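Local coordinates for Lmo2181 protein (Listeria monocytogenes serovar 1/2a, PDB 5JCV) that anchors surface proteins to the cell wall as a class B sortase transpeptidase, cleaving their C-terminal sorting signal and transferring the protein from a thioester intermediate to the wall, at residues R85-D89 / K90-V94. Sequence-based numbering, arbitrary orientation.
Sequences RKYLD and KDFLV
Phe92 carries CG opposite its backbone N (chi1 -168°), while Tyr87 sets its own CG opposite the carbonyl carbon (chi1 -77°), and these two torsions bring the rings together as a T-shaped pair. The edge of Phe92 points at a face of Tyr87, centroids 5.2 Å apart and planes at 87°. Contact is made by Phe92 CE2, off-centre toward the rim of the tyrosine ring and 3.8 Å from Tyr87 CZ. One face of the Phe92 ring takes the aliphatic part of Lys86: CB stands almost on the ring normal, 3.9 Å from the centroid, in a CH-pi contact, and the extended chain carries CD on to Phe92 CE1. Leu93 arrives at the edge of Tyr87, close to the ring plane, with CD1 3.7 Å from Tyr87 CD1.

The backbone here leaves a 3-10 segment that ends at Leu88 and enters the short helix 90-95 of the sortase domain, with Asp89 as N-cap between them. Asp89 OD1 accepts from Asp91 N at 3.0 Å, a capping bond that is bent and approaches from above the carboxylate plane. The first helical turn is closed by Leu93 N donating to Asp89 O, 3.3 Å and in the carbonyl plane. Asp91 OD2 lies 4.1 Å from Asp89 OD1, so the two carboxylates probably repel somewhat, whereas the backbone N-H groups of the first helical turn would favour a negatively charged Asp89.

Tyr87 is buried against Ile112 and Val115 of strand 107-118 and Ile179 of strand 176-182, which seats the turn on the sheet. Its hydroxyl is hydrogen-bonded to His96 O, just beyond the helix, and the His96 ring stacks with Phe92.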
ATOM      1  N   ARG A  85       8.869 -22.985  13.138  1.00 44.36           N
ATOM      2  CA  ARG A  85       8.978 -24.265  13.839  1.00 49.27           C
ATOM      3  C   ARG A  85       8.648 -24.161  15.339  1.00 45.58           C
ATOM      4  O   ARG A  85       8.376 -25.173  16.002  1.00 45.08           O
ATOM      5  CB  ARG A  85      10.387 -24.837  13.643  1.00 51.37           C
ATOM      6  CG  ARG A  85      11.412 -24.028  14.446  1.00 62.96           C
ATOM      7  CD  ARG A  85      12.845 -24.541  14.387  1.00 70.10           C
ATOM      8  NE  ARG A  85      13.743 -23.689  15.151  1.00 73.99           N
ATOM      9  CZ  ARG A  85      15.048 -23.916  15.306  1.00 88.33           C
ATOM     10  NH1 ARG A  85      15.627 -25.001  14.775  1.00 98.76           N
ATOM     11  NH2 ARG A  85      15.777 -23.064  16.026  1.00114.28           N
ATOM     12  N   LYS A  86       8.681 -22.956  15.901  1.00 42.42           N
ATOM     13  CA  LYS A  86       8.274 -22.816  17.319  1.00 42.14           C
ATOM     14  C   LYS A  86       6.832 -23.294  17.572  1.00 42.97           C
ATOM     15  O   LYS A  86       6.480 -23.750  18.679  1.00 45.99           O
ATOM     16  CB  LYS A  86       8.408 -21.378  17.788  1.00 45.10           C
ATOM     17  CG  LYS A  86       9.835 -20.821  17.847  1.00 47.47           C
ATOM     18  CD  LYS A  86       9.782 -19.341  18.232  1.00 47.19           C
ATOM     19  CE  LYS A  86      11.152 -18.741  18.465  1.00 50.21           C
ATOM     20  NZ  LYS A  86      11.634 -18.994  19.858  1.00 50.96           N
ATOM     21  N   TYR A  87       6.003 -23.211  16.549  1.00 41.64           N
ATOM     22  CA  TYR A  87       4.658 -23.706  16.634  1.00 46.26           C
ATOM     23  C   TYR A  87       4.515 -25.231  16.796  1.00 47.98           C
ATOM     24  O   TYR A  87       3.410 -25.681  17.013  1.00 49.93           O
ATOM     25  CB  TYR A  87       3.800 -23.160  15.446  1.00 47.22           C
ATOM     26  CG  TYR A  87       3.397 -21.723  15.663  1.00 45.98           C
ATOM     27  CD1 TYR A  87       2.403 -21.424  16.549  1.00 49.68           C
ATOM     28  CD2 TYR A  87       4.019 -20.671  15.004  1.00 49.78           C
ATOM     29  CE1 TYR A  87       2.016 -20.117  16.804  1.00 52.51           C
ATOM     30  CE2 TYR A  87       3.652 -19.341  15.259  1.00 52.72           C
ATOM     31  CZ  TYR A  87       2.640 -19.074  16.177  1.00 55.15           C
ATOM     32  OH  TYR A  87       2.176 -17.779  16.482  1.00 60.82           O
ATOM     33  N   LEU A  88       5.588 -26.027  16.687  1.00 47.28           N
ATOM     34  CA  LEU A  88       5.522 -27.464  17.008  1.00 47.78           C
ATOM     35  C   LEU A  88       5.615 -27.723  18.517  1.00 51.60           C
ATOM     36  O   LEU A  88       5.335 -28.817  18.969  1.00 52.01           O
ATOM     37  CB  LEU A  88       6.684 -28.225  16.355  1.00 49.32           C
ATOM     38  CG  LEU A  88       6.756 -28.255  14.833  1.00 50.21           C
ATOM     39  CD1 LEU A  88       8.063 -28.894  14.385  1.00 52.24           C
ATOM     40  CD2 LEU A  88       5.538 -28.990  14.277  1.00 49.74           C
ATOM     41  N   ASP A  89       6.069 -26.714  19.261  1.00 54.84           N
ATOM     42  CA  ASP A  89       6.051 -26.659  20.724  1.00 54.33           C
ATOM     43  C   ASP A  89       4.679 -26.152  21.154  1.00 57.19           C
ATOM     44  O   ASP A  89       4.315 -24.992  20.888  1.00 55.69           O
ATOM     45  CB  ASP A  89       7.158 -25.704  21.161  1.00 59.66           C
ATOM     46  CG  ASP A  89       7.197 -25.447  22.655  1.00 63.18           C
ATOM     47  OD1 ASP A  89       6.296 -25.936  23.377  1.00 61.35           O
ATOM     48  OD2 ASP A  89       8.147 -24.718  23.078  1.00 61.27           O
ATOM     49  N   LYS A  90       3.908 -27.021  21.801  1.00 60.48           N
ATOM     50  CA  LYS A  90       2.537 -26.692  22.184  1.00 66.12           C
ATOM     51  C   LYS A  90       2.467 -25.481  23.083  1.00 63.02           C
ATOM     52  O   LYS A  90       1.547 -24.680  22.952  1.00 61.15           O
ATOM     53  CB  LYS A  90       1.829 -27.855  22.865  1.00 73.40           C
ATOM     54  CG  LYS A  90       0.339 -27.561  23.041  1.00 86.96           C
ATOM     55  CD  LYS A  90      -0.512 -28.814  23.235  1.00 98.67           C
ATOM     56  CE  LYS A  90      -1.903 -28.660  22.607  1.00102.80           C
ATOM     57  NZ  LYS A  90      -2.572 -29.988  22.423  1.00107.82           N
ATOM     58  N   ASP A  91       3.451 -25.337  23.974  1.00 62.46           N
ATOM     59  CA  ASP A  91       3.490 -24.209  24.901  1.00 63.87           C
ATOM     60  C   ASP A  91       3.510 -22.899  24.132  1.00 64.00           C
ATOM     61  O   ASP A  91       2.763 -21.973  24.449  1.00 62.82           O
ATOM     62  CB  ASP A  91       4.731 -24.267  25.797  1.00 66.37           C
ATOM     63  CG  ASP A  91       4.682 -25.412  26.821  1.00 71.35           C
ATOM     64  OD1 ASP A  91       3.610 -26.055  26.993  1.00 63.31           O
ATOM     65  OD2 ASP A  91       5.744 -25.653  27.449  1.00 74.76           O
ATOM     66  N   PHE A  92       4.365 -22.817  23.111  1.00 60.37           N
ATOM     67  CA  PHE A  92       4.421 -21.610  22.295  1.00 54.84           C
ATOM     68  C   PHE A  92       3.088 -21.290  21.609  1.00 54.72           C
ATOM     69  O   PHE A  92       2.681 -20.122  21.533  1.00 56.87           O
ATOM     70  CB  PHE A  92       5.527 -21.691  21.266  1.00 52.03           C
ATOM     71  CG  PHE A  92       5.801 -20.374  20.592  1.00 52.34           C
ATOM     72  CD1 PHE A  92       6.731 -19.477  21.133  1.00 50.48           C
ATOM     73  CD2 PHE A  92       5.087 -20.001  19.445  1.00 48.28           C
ATOM     74  CE1 PHE A  92       6.973 -18.257  20.505  1.00 50.06           C
ATOM     75  CE2 PHE A  92       5.322 -18.789  18.833  1.00 48.88           C
ATOM     76  CZ  PHE A  92       6.268 -17.922  19.352  1.00 49.51           C
ATOM     77  N   LEU A  93       2.423 -22.307  21.096  1.00 56.86           N
ATOM     78  CA  LEU A  93       1.190 -22.093  20.350  1.00 62.01           C
ATOM     79  C   LEU A  93       0.083 -21.578  21.261  1.00 66.23           C
ATOM     80  O   LEU A  93      -0.648 -20.652  20.899  1.00 70.74           O
ATOM     81  CB  LEU A  93       0.738 -23.387  19.672  1.00 64.22           C
ATOM     82  CG  LEU A  93      -0.705 -23.389  19.150  1.00 66.01           C
ATOM     83  CD1 LEU A  93      -0.875 -22.468  17.966  1.00 64.17           C
ATOM     84  CD2 LEU A  93      -1.143 -24.797  18.780  1.00 69.24           C
ATOM     85  N   VAL A  94      -0.034 -22.166  22.443  1.00 70.64           N
ATOM     86  CA  VAL A  94      -1.052 -21.727  23.390  1.00 73.30           C
ATOM     87  C   VAL A  94      -0.825 -20.252  23.749  1.00 68.61           C
ATOM     88  O   VAL A  94      -1.751 -19.438  23.745  1.00 68.97           O
ATOM     89  CB  VAL A  94      -1.055 -22.594  24.672  1.00 80.22           C
ATOM     90  CG1 VAL A  94      -1.977 -21.991  25.740  1.00 80.50           C
ATOM     91  CG2 VAL A  94      -1.477 -24.020  24.344  1.00 81.47           C
TER